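Local coordinates for protein ectonucleotide pyrophosphatase/phosphodiesterase family member 5 (Mus musculus, PDB 5VEO) that probably hydrolyses phosphodiester bonds of nucleotides outside the cell, as a zinc-dependent ectoenzyme of the nucleotide pyrophosphatase/phosphodiesterase family, here captured as an inactive variant with AMP bound, at residues 26-29 and 30-33; 99-102 and 103-106; 154-157 and 158-161. The protein carries 1 engineered substitution. All coordinates share one frame; numbering follows the deposited sequence.

Contact 1: residues 26-29 and 30-33; sequences WDYL and YKVP
One face of the Tyr30 ring rests on the CB of Leu29, which stands 4.1 Å from the ring centroid and only 10° off the ring normal, a CH-pi contact between sequence neighbours. The carbonyl oxygen of Asp27 approaches the same ring obliquely, with Asp27 O 3.8 Å from Tyr30 CD2. Tyr28 is met differently: the aliphatic end of Lys31 runs beside it in the same direction, and Lys31 CE comes to 3.7 Å from Tyr28 CD2, oblique to the ring. A third flat group, the indole of Trp26, carries the CB of Asp27 over its centre.

Two backbone bonds close the turn that carries Tyr28 and Tyr30. Tyr30 N donates to Asp27 O over 3.1 Å and Lys31 N donates to Tyr28 O over the same length, both nearly straight at the hydrogen. Each spans three residues, which is the pattern of a 3-10 turn, and it lies in the connection between strand 16-21 of the central sheet and helix 35-42 in this alkaline-phosphatase-like fold. The Tyr28 side chain is about 10 Å from a bound zinc ion, close to the metal site but not part of it.

Lys31 has its CG beside the backbone N (chi1 -80°) and an extended chain as far as CE, which carries the methylenes along Tyr28; a bend at chi4 then turns NZ toward the carbonyl oxygen of Pro185, its hydrogen-bond acceptor. The carboxylate of Asp27 is engaged by Arg25 in a salt bridge, and its OD1 stays 6.0 Å from Lys31 NZ. Tyr28 is buried against Met190 and Ile194 of helix 190-210, whereas Tyr30 is exposed and touches His46 of strand 45-51.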
loop_
_atom_site.group_PDB
_atom_site.type_symbol
_atom_site.label_atom_id
_atom_site.label_comp_id
_atom_site.label_asym_id
_atom_site.label_seq_id
_atom_site.Cartn_x
_atom_site.Cartn_y
_atom_site.Cartn_z
ATOM N N TRP A 26 -11.118 1.623 5.589
ATOM C CA TRP A 26 -11.929 2.825 5.382
ATOM C C TRP A 26 -12.940 3.059 6.514
ATOM O O TRP A 26 -13.206 4.212 6.888
ATOM C CB TRP A 26 -12.643 2.730 4.022
ATOM C CG TRP A 26 -13.658 1.647 3.996
ATOM C CD1 TRP A 26 -13.443 0.308 3.870
ATOM C CD2 TRP A 26 -15.063 1.819 4.171
ATOM N NE1 TRP A 26 -14.648 -0.374 3.963
ATOM C CE2 TRP A 26 -15.652 0.543 4.145
ATOM C CE3 TRP A 26 -15.884 2.940 4.343
ATOM C CZ2 TRP A 26 -17.025 0.353 4.283
ATOM C CZ3 TRP A 26 -17.254 2.746 4.478
ATOM C CH2 TRP A 26 -17.802 1.459 4.437
ATOM N N ASP A 27 -13.504 1.994 7.072
ATOM C CA ASP A 27 -14.542 2.136 8.093
ATOM C C ASP A 27 -13.999 2.144 9.521
ATOM O O ASP A 27 -14.788 2.256 10.468
ATOM C CB ASP A 27 -15.582 1.033 7.934
ATOM C CG ASP A 27 -15.011 -0.346 8.177
ATOM O OD1 ASP A 27 -15.796 -1.298 8.397
ATOM O OD2 ASP A 27 -13.777 -0.484 8.195
ATOM N N TYR A 28 -12.674 2.107 9.704
ATOM C CA TYR A 28 -12.112 2.217 11.047
ATOM C C TYR A 28 -12.459 3.547 11.703
ATOM O O TYR A 28 -12.469 3.631 12.932
ATOM C CB TYR A 28 -10.597 2.051 10.998
ATOM C CG TYR A 28 -10.031 0.641 10.905
ATOM C CD1 TYR A 28 -8.667 0.461 10.818
ATOM C CD2 TYR A 28 -10.823 -0.495 10.959
ATOM C CE1 TYR A 28 -8.094 -0.793 10.767
ATOM C CE2 TYR A 28 -10.245 -1.776 10.900
ATOM C CZ TYR A 28 -8.879 -1.907 10.810
ATOM O OH TYR A 28 -8.299 -3.150 10.768
ATOM N N LEU A 29 -12.716 4.594 10.894
ATOM C CA LEU A 29 -13.137 5.911 11.383
ATOM C C LEU A 29 -14.300 5.825 12.344
ATOM O O LEU A 29 -14.500 6.727 13.167
ATOM C CB LEU A 29 -13.572 6.798 10.207
ATOM C CG LEU A 29 -12.508 7.114 9.167
ATOM C CD1 LEU A 29 -13.129 7.947 8.051
ATOM C CD2 LEU A 29 -11.351 7.848 9.820
ATOM N N TYR A 30 -15.104 4.775 12.219
ATOM C CA TYR A 30 -16.349 4.657 12.954
ATOM C C TYR A 30 -16.292 3.655 14.099
ATOM O O TYR A 30 -17.306 3.464 14.780
ATOM C CB TYR A 30 -17.460 4.264 11.985
ATOM C CG TYR A 30 -17.543 5.179 10.795
ATOM C CD1 TYR A 30 -17.621 6.555 10.958
ATOM C CD2 TYR A 30 -17.500 4.674 9.509
ATOM C CE1 TYR A 30 -17.694 7.399 9.868
ATOM C CE2 TYR A 30 -17.576 5.511 8.410
ATOM C CZ TYR A 30 -17.678 6.871 8.597
ATOM O OH TYR A 30 -17.757 7.711 7.504
ATOM N N LYS A 31 -15.146 3.004 14.319
ATOM C CA LYS A 31 -15.018 2.000 15.375
ATOM C C LYS A 31 -14.908 2.629 16.759
ATOM O O LYS A 31 -15.304 2.007 17.751
ATOM C CB LYS A 31 -13.801 1.112 15.110
ATOM C CG LYS A 31 -14.068 0.009 14.075
ATOM C CD LYS A 31 -12.916 -1.022 13.994
ATOM C CE LYS A 31 -13.270 -2.203 13.115
ATOM N NZ LYS A 31 -14.168 -3.134 13.854
ATOM N N VAL A 32 -14.344 3.831 16.837
ATOM C CA VAL A 32 -14.145 4.586 18.069
ATOM C C VAL A 32 -14.251 6.055 17.700
ATOM O O VAL A 32 -14.145 6.393 16.511
ATOM C CB VAL A 32 -12.772 4.317 18.700
ATOM C CG1 VAL A 32 -12.699 2.930 19.221
ATOM C CG2 VAL A 32 -11.676 4.592 17.691
ATOM N N PRO A 33 -14.407 6.955 18.666
ATOM C CA PRO A 33 -14.289 8.382 18.357
ATOM C C PRO A 33 -12.960 8.672 17.672
ATOM O O PRO A 33 -11.893 8.233 18.113
ATOM C CB PRO A 33 -14.398 9.050 19.733
ATOM C CG PRO A 33 -15.249 8.076 20.536
ATOM C CD PRO A 33 -14.748 6.724 20.079
#

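Contact 2: residues 99-102 and 103-106; sequences DSKF and WEEA
Lys101 and Glu104 slant across one another without joining their charges directly, Lys101 NZ lying 4.6 Å from Glu104 OE1. A water fills the gap: it accepts from Lys101 NZ and donates to Glu104 OE1. The attraction between the opposite charges is therefore probably damped, though the bridge still links the two ends. Glu104 reaches this place with CG beside its own backbone N (chi1 -74°) and an extended chain beyond, a course that lays the side chain along the carbonyl of Ser100, Glu104 CG being 3.2 Å from Ser100 O. Its other oxygen, OE2, passes 3.6 Å from Ser100 CB and accepts a hydrogen bond from the backbone N of His133.

Trp103 is turned so that its edge faces the preceding backbone. The carbonyl oxygens of Asp99 and Ser100 both lie near the indole plane, Asp99 O at 3.5 Å from Trp103 CD1. Trp103 N donates to Ser100 O over 2.9 Å, while NE1 of the indole is held by the carbonyl of Ile97. The buried ring also meets Tyr63 edge-to-face. Phe102 leads elsewhere: its CB touches Trp103 CD1, but its ring ends beside Phe90 and Met81, with Asp99 O in plane at its edge.

A second water ties Phe102 O to Glu105 N. Upstream, Lys101 N donates to Asp99 OD1 over 3.1 Å, its N-H coming to the oxygen from above the carboxylate plane. That bond makes an Asx turn at Asp99; a type I beta turn from Trp103 to Ala106, closed by a weak bond from Ala106 N to Trp103 O, follows it in the loop that leads from strand 88-91 to helix 109-115.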
loop_
_atom_site.group_PDB
_atom_site.type_symbol
_atom_site.label_atom_id
_atom_site.label_comp_id
_atom_site.label_asym_id
_atom_site.label_seq_id
_atom_site.Cartn_x
_atom_site.Cartn_y
_atom_site.Cartn_z
ATOM N N ASP A 99 17.417 -4.134 -3.947
ATOM C CA ASP A 99 17.906 -4.348 -5.308
ATOM C C ASP A 99 17.133 -3.432 -6.253
ATOM O O ASP A 99 15.945 -3.645 -6.523
ATOM C CB ASP A 99 17.770 -5.813 -5.705
ATOM C CG ASP A 99 18.327 -6.111 -7.101
ATOM O OD1 ASP A 99 18.515 -5.169 -7.907
ATOM O OD2 ASP A 99 18.560 -7.302 -7.399
ATOM N N SER A 100 17.819 -2.399 -6.740
ATOM C CA SER A 100 17.203 -1.356 -7.552
ATOM C C SER A 100 16.404 -1.906 -8.724
ATOM O O SER A 100 15.405 -1.300 -9.133
ATOM C CB SER A 100 18.299 -0.421 -8.063
ATOM O OG SER A 100 19.048 0.109 -6.982
ATOM N N LYS A 101 16.836 -3.027 -9.299
ATOM C CA LYS A 101 16.167 -3.548 -10.486
ATOM C C LYS A 101 14.723 -3.957 -10.214
ATOM O O LYS A 101 13.913 -4.003 -11.151
ATOM C CB LYS A 101 16.959 -4.722 -11.048
ATOM C CG LYS A 101 18.280 -4.296 -11.703
ATOM C CD LYS A 101 18.385 -4.840 -13.128
ATOM C CE LYS A 101 19.402 -4.085 -14.001
ATOM N NZ LYS A 101 18.727 -3.389 -15.148
ATOM N N PHE A 102 14.365 -4.250 -8.966
ATOM C CA PHE A 102 12.967 -4.556 -8.684
ATOM C C PHE A 102 12.062 -3.343 -8.805
ATOM O O PHE A 102 10.851 -3.518 -8.928
ATOM C CB PHE A 102 12.827 -5.188 -7.300
ATOM C CG PHE A 102 13.052 -6.662 -7.318
ATOM C CD1 PHE A 102 12.056 -7.516 -7.765
ATOM C CD2 PHE A 102 14.266 -7.193 -6.950
ATOM C CE1 PHE A 102 12.261 -8.884 -7.809
ATOM C CE2 PHE A 102 14.488 -8.557 -7.006
ATOM C CZ PHE A 102 13.493 -9.401 -7.442
ATOM N N TRP A 103 12.620 -2.135 -8.765
ATOM C CA TRP A 103 11.877 -0.879 -8.748
ATOM C C TRP A 103 11.877 -0.144 -10.083
ATOM O O TRP A 103 11.063 0.767 -10.282
ATOM C CB TRP A 103 12.482 0.045 -7.677
ATOM C CG TRP A 103 12.414 -0.553 -6.313
ATOM C CD1 TRP A 103 13.301 -1.425 -5.744
ATOM C CD2 TRP A 103 11.380 -0.346 -5.353
ATOM N NE1 TRP A 103 12.880 -1.770 -4.475
ATOM C CE2 TRP A 103 11.694 -1.126 -4.219
ATOM C CE3 TRP A 103 10.211 0.414 -5.346
ATOM C CZ2 TRP A 103 10.894 -1.137 -3.087
ATOM C CZ3 TRP A 103 9.413 0.392 -4.227
ATOM C CH2 TRP A 103 9.752 -0.375 -3.115
ATOM N N GLU A 104 12.785 -0.482 -10.984
ATOM C CA GLU A 104 13.098 0.396 -12.097
ATOM C C GLU A 104 12.217 0.173 -13.329
ATOM O O GLU A 104 12.476 0.778 -14.377
ATOM C CB GLU A 104 14.586 0.255 -12.420
ATOM C CG GLU A 104 15.402 0.957 -11.343
ATOM C CD GLU A 104 16.892 0.773 -11.455
ATOM O OE1 GLU A 104 17.363 -0.243 -12.023
ATOM O OE2 GLU A 104 17.597 1.671 -10.961
ATOM N N GLU A 105 11.153 -0.629 -13.230
ATOM C CA GLU A 105 10.172 -0.638 -14.310
ATOM C C GLU A 105 9.282 0.594 -14.282
ATOM O O GLU A 105 8.518 0.814 -15.229
ATOM C CB GLU A 105 9.345 -1.929 -14.258
ATOM C CG GLU A 105 10.266 -3.127 -14.354
ATOM C CD GLU A 105 9.602 -4.475 -14.290
ATOM O OE1 GLU A 105 10.343 -5.473 -14.435
ATOM O OE2 GLU A 105 8.377 -4.560 -14.117
ATOM N N ALA A 106 9.380 1.410 -13.234
ATOM C CA ALA A 106 8.641 2.658 -13.130
ATOM C C ALA A 106 9.553 3.699 -12.503
ATOM O O ALA A 106 10.695 3.409 -12.125
ATOM C CB ALA A 106 7.362 2.492 -12.303
HETATM O O HOH W 1 16.943 -1.373 -14.383
HETATM O O HOH W 2 9.976 -2.295 -11.133
#

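Contact 3: residues 154-157 and 158-161; sequences AKII and EWFT
Ile156, Trp159 and Phe160 form the close-packed side of the last two turns of helix 149-160, whereas Lys155, Glu158 and Thr161 occupy the more exposed side. On the packed side, Ile156 divides its branches between two aromatic rings. CG2, held anti to the backbone N, runs alongside Phe160 and lies 3.7 Å from Phe160 CE2; CD1, at the end of the other branch, reaches Trp159 CE3 at 4.1 Å as the two side chains pass at a slant. Leu17 of strand 16-21 packs on both Ile156 and Phe160, joining this side of the helix to the central sheet.

The indole of Trp159 is tucked back over the preceding turn. Lys155 CB lies over its six-membered ring in a CH-pi contact, and Tyr139 stacks with the indole as well. Lys155 O accepts the helix bond from Trp159 N over 2.9 Å; the indole merely lies over this oxygen, which sits 3.1 Å from the ring plane, offset toward the rim.

The outer side is held by polar ends. Bent at chi2 (-70°), the Lys155 chain brings NZ to Glu158 OE1 at 2.9 Å, a salt bridge that uses the syn lone pair of the carboxylate. Thr161 leaves the helical conformation, yet its OG1 donates to Ile157 O over 2.9 Å. Its backbone N gives that oxygen only a weak bond and also donates to Glu158 O, three residues back, as the helix end tightens. The hydroxyl thus probably supplements the weak backbone bond where the helix ends, while the ion pair joins a partly exposed lysine to an exposed glutamate, where solvent would probably screen it.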
loop_
_atom_site.group_PDB
_atom_site.type_symbol
_atom_site.label_atom_id
_atom_site.label_comp_id
_atom_site.label_asym_id
_atom_site.label_seq_id
_atom_site.Cartn_x
_atom_site.Cartn_y
_atom_site.Cartn_z
ATOM N N ALA A 154 8.840 15.094 13.147
ATOM C CA ALA A 154 9.823 16.157 13.333
ATOM C C ALA A 154 10.674 16.341 12.088
ATOM O O ALA A 154 10.935 17.475 11.663
ATOM C CB ALA A 154 10.696 15.856 14.549
ATOM N N LYS A 155 11.115 15.238 11.480
ATOM C CA LYS A 155 11.919 15.343 10.267
ATOM C C LYS A 155 11.118 15.955 9.126
ATOM O O LYS A 155 11.614 16.818 8.392
ATOM C CB LYS A 155 12.452 13.969 9.879
ATOM C CG LYS A 155 13.503 13.455 10.833
ATOM C CD LYS A 155 14.782 14.308 10.658
ATOM C CE LYS A 155 15.764 14.247 11.801
ATOM N NZ LYS A 155 16.731 15.384 11.598
ATOM N N ILE A 156 9.874 15.498 8.939
ATOM C CA ILE A 156 9.030 16.063 7.895
ATOM C C ILE A 156 8.903 17.578 8.060
ATOM O O ILE A 156 9.004 18.332 7.084
ATOM C CB ILE A 156 7.649 15.373 7.911
ATOM C CG1 ILE A 156 7.789 13.931 7.411
ATOM C CG2 ILE A 156 6.622 16.180 7.117
ATOM C CD1 ILE A 156 8.010 13.777 5.917
ATOM N N ILE A 157 8.623 18.037 9.284
ATOM C CA ILE A 157 8.425 19.464 9.534
ATOM C C ILE A 157 9.718 20.217 9.271
ATOM O O ILE A 157 9.717 21.301 8.670
ATOM C CB ILE A 157 7.933 19.703 10.978
ATOM C CG1 ILE A 157 6.566 19.035 11.265
ATOM C CG2 ILE A 157 7.894 21.221 11.294
ATOM C CD1 ILE A 157 5.438 19.669 10.648
ATOM N N GLU A 158 10.834 19.650 9.727
ATOM C CA GLU A 158 12.154 20.234 9.456
ATOM C C GLU A 158 12.394 20.388 7.962
ATOM O O GLU A 158 12.874 21.429 7.496
ATOM C CB GLU A 158 13.236 19.357 10.063
ATOM C CG GLU A 158 13.276 19.431 11.556
ATOM C CD GLU A 158 14.098 18.322 12.180
ATOM O OE1 GLU A 158 14.833 17.610 11.444
ATOM O OE2 GLU A 158 14.000 18.158 13.416
ATOM N N TRP A 159 12.050 19.366 7.182
ATOM C CA TRP A 159 12.303 19.423 5.750
ATOM C C TRP A 159 11.415 20.447 5.048
ATOM O O TRP A 159 11.867 21.116 4.106
ATOM C CB TRP A 159 12.136 18.029 5.143
ATOM C CG TRP A 159 13.133 17.039 5.671
ATOM C CD1 TRP A 159 14.378 17.296 6.194
ATOM C CD2 TRP A 159 12.957 15.628 5.737
ATOM N NE1 TRP A 159 14.987 16.119 6.556
ATOM C CE2 TRP A 159 14.120 15.082 6.307
ATOM C CE3 TRP A 159 11.915 14.773 5.374
ATOM C CZ2 TRP A 159 14.282 13.706 6.489
ATOM C CZ3 TRP A 159 12.066 13.423 5.572
ATOM C CH2 TRP A 159 13.242 12.898 6.123
ATOM N N PHE A 160 10.145 20.585 5.475
ATOM C CA PHE A 160 9.269 21.579 4.864
ATOM C C PHE A 160 9.718 23.010 5.169
ATOM O O PHE A 160 9.293 23.941 4.468
ATOM C CB PHE A 160 7.828 21.419 5.346
ATOM C CG PHE A 160 7.006 20.466 4.515
ATOM C CD1 PHE A 160 6.685 20.771 3.203
ATOM C CD2 PHE A 160 6.540 19.284 5.051
ATOM C CE1 PHE A 160 5.922 19.910 2.437
ATOM C CE2 PHE A 160 5.772 18.406 4.279
ATOM C CZ PHE A 160 5.481 18.716 2.980
ATOM N N THR A 161 10.539 23.192 6.203
ATOM C CA THR A 161 10.967 24.520 6.645
ATOM C C THR A 161 12.479 24.696 6.554
ATOM O O THR A 161 13.030 25.667 7.104
ATOM C CB THR A 161 10.504 24.777 8.073
ATOM O OG1 THR A 161 11.099 23.801 8.947
ATOM C CG2 THR A 161 8.964 24.727 8.142
#

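In the fold
The three contacts follow one another along the chain, each complete before the next begins, and all belong to the type I phosphodiesterase/nucleotide pyrophosphatase region. Contact 1 lies between strand 16-21 and helix 35-42, contact 2 between strand 88-91 and helix 109-115, and contact 3 at the end of helix 149-160. The centres of contacts 1 and 2 are about 36 Å apart, on opposite sides of the chain's centre. Contact 3 is centred about 29 Å from contact 1 and about 28 Å from contact 2, and none touches another. Contacts 1 and 3 both adjoin the mixed sheet but at different strands, 45-51 and 16-21 respectively, so the three occupy separate places in the fold.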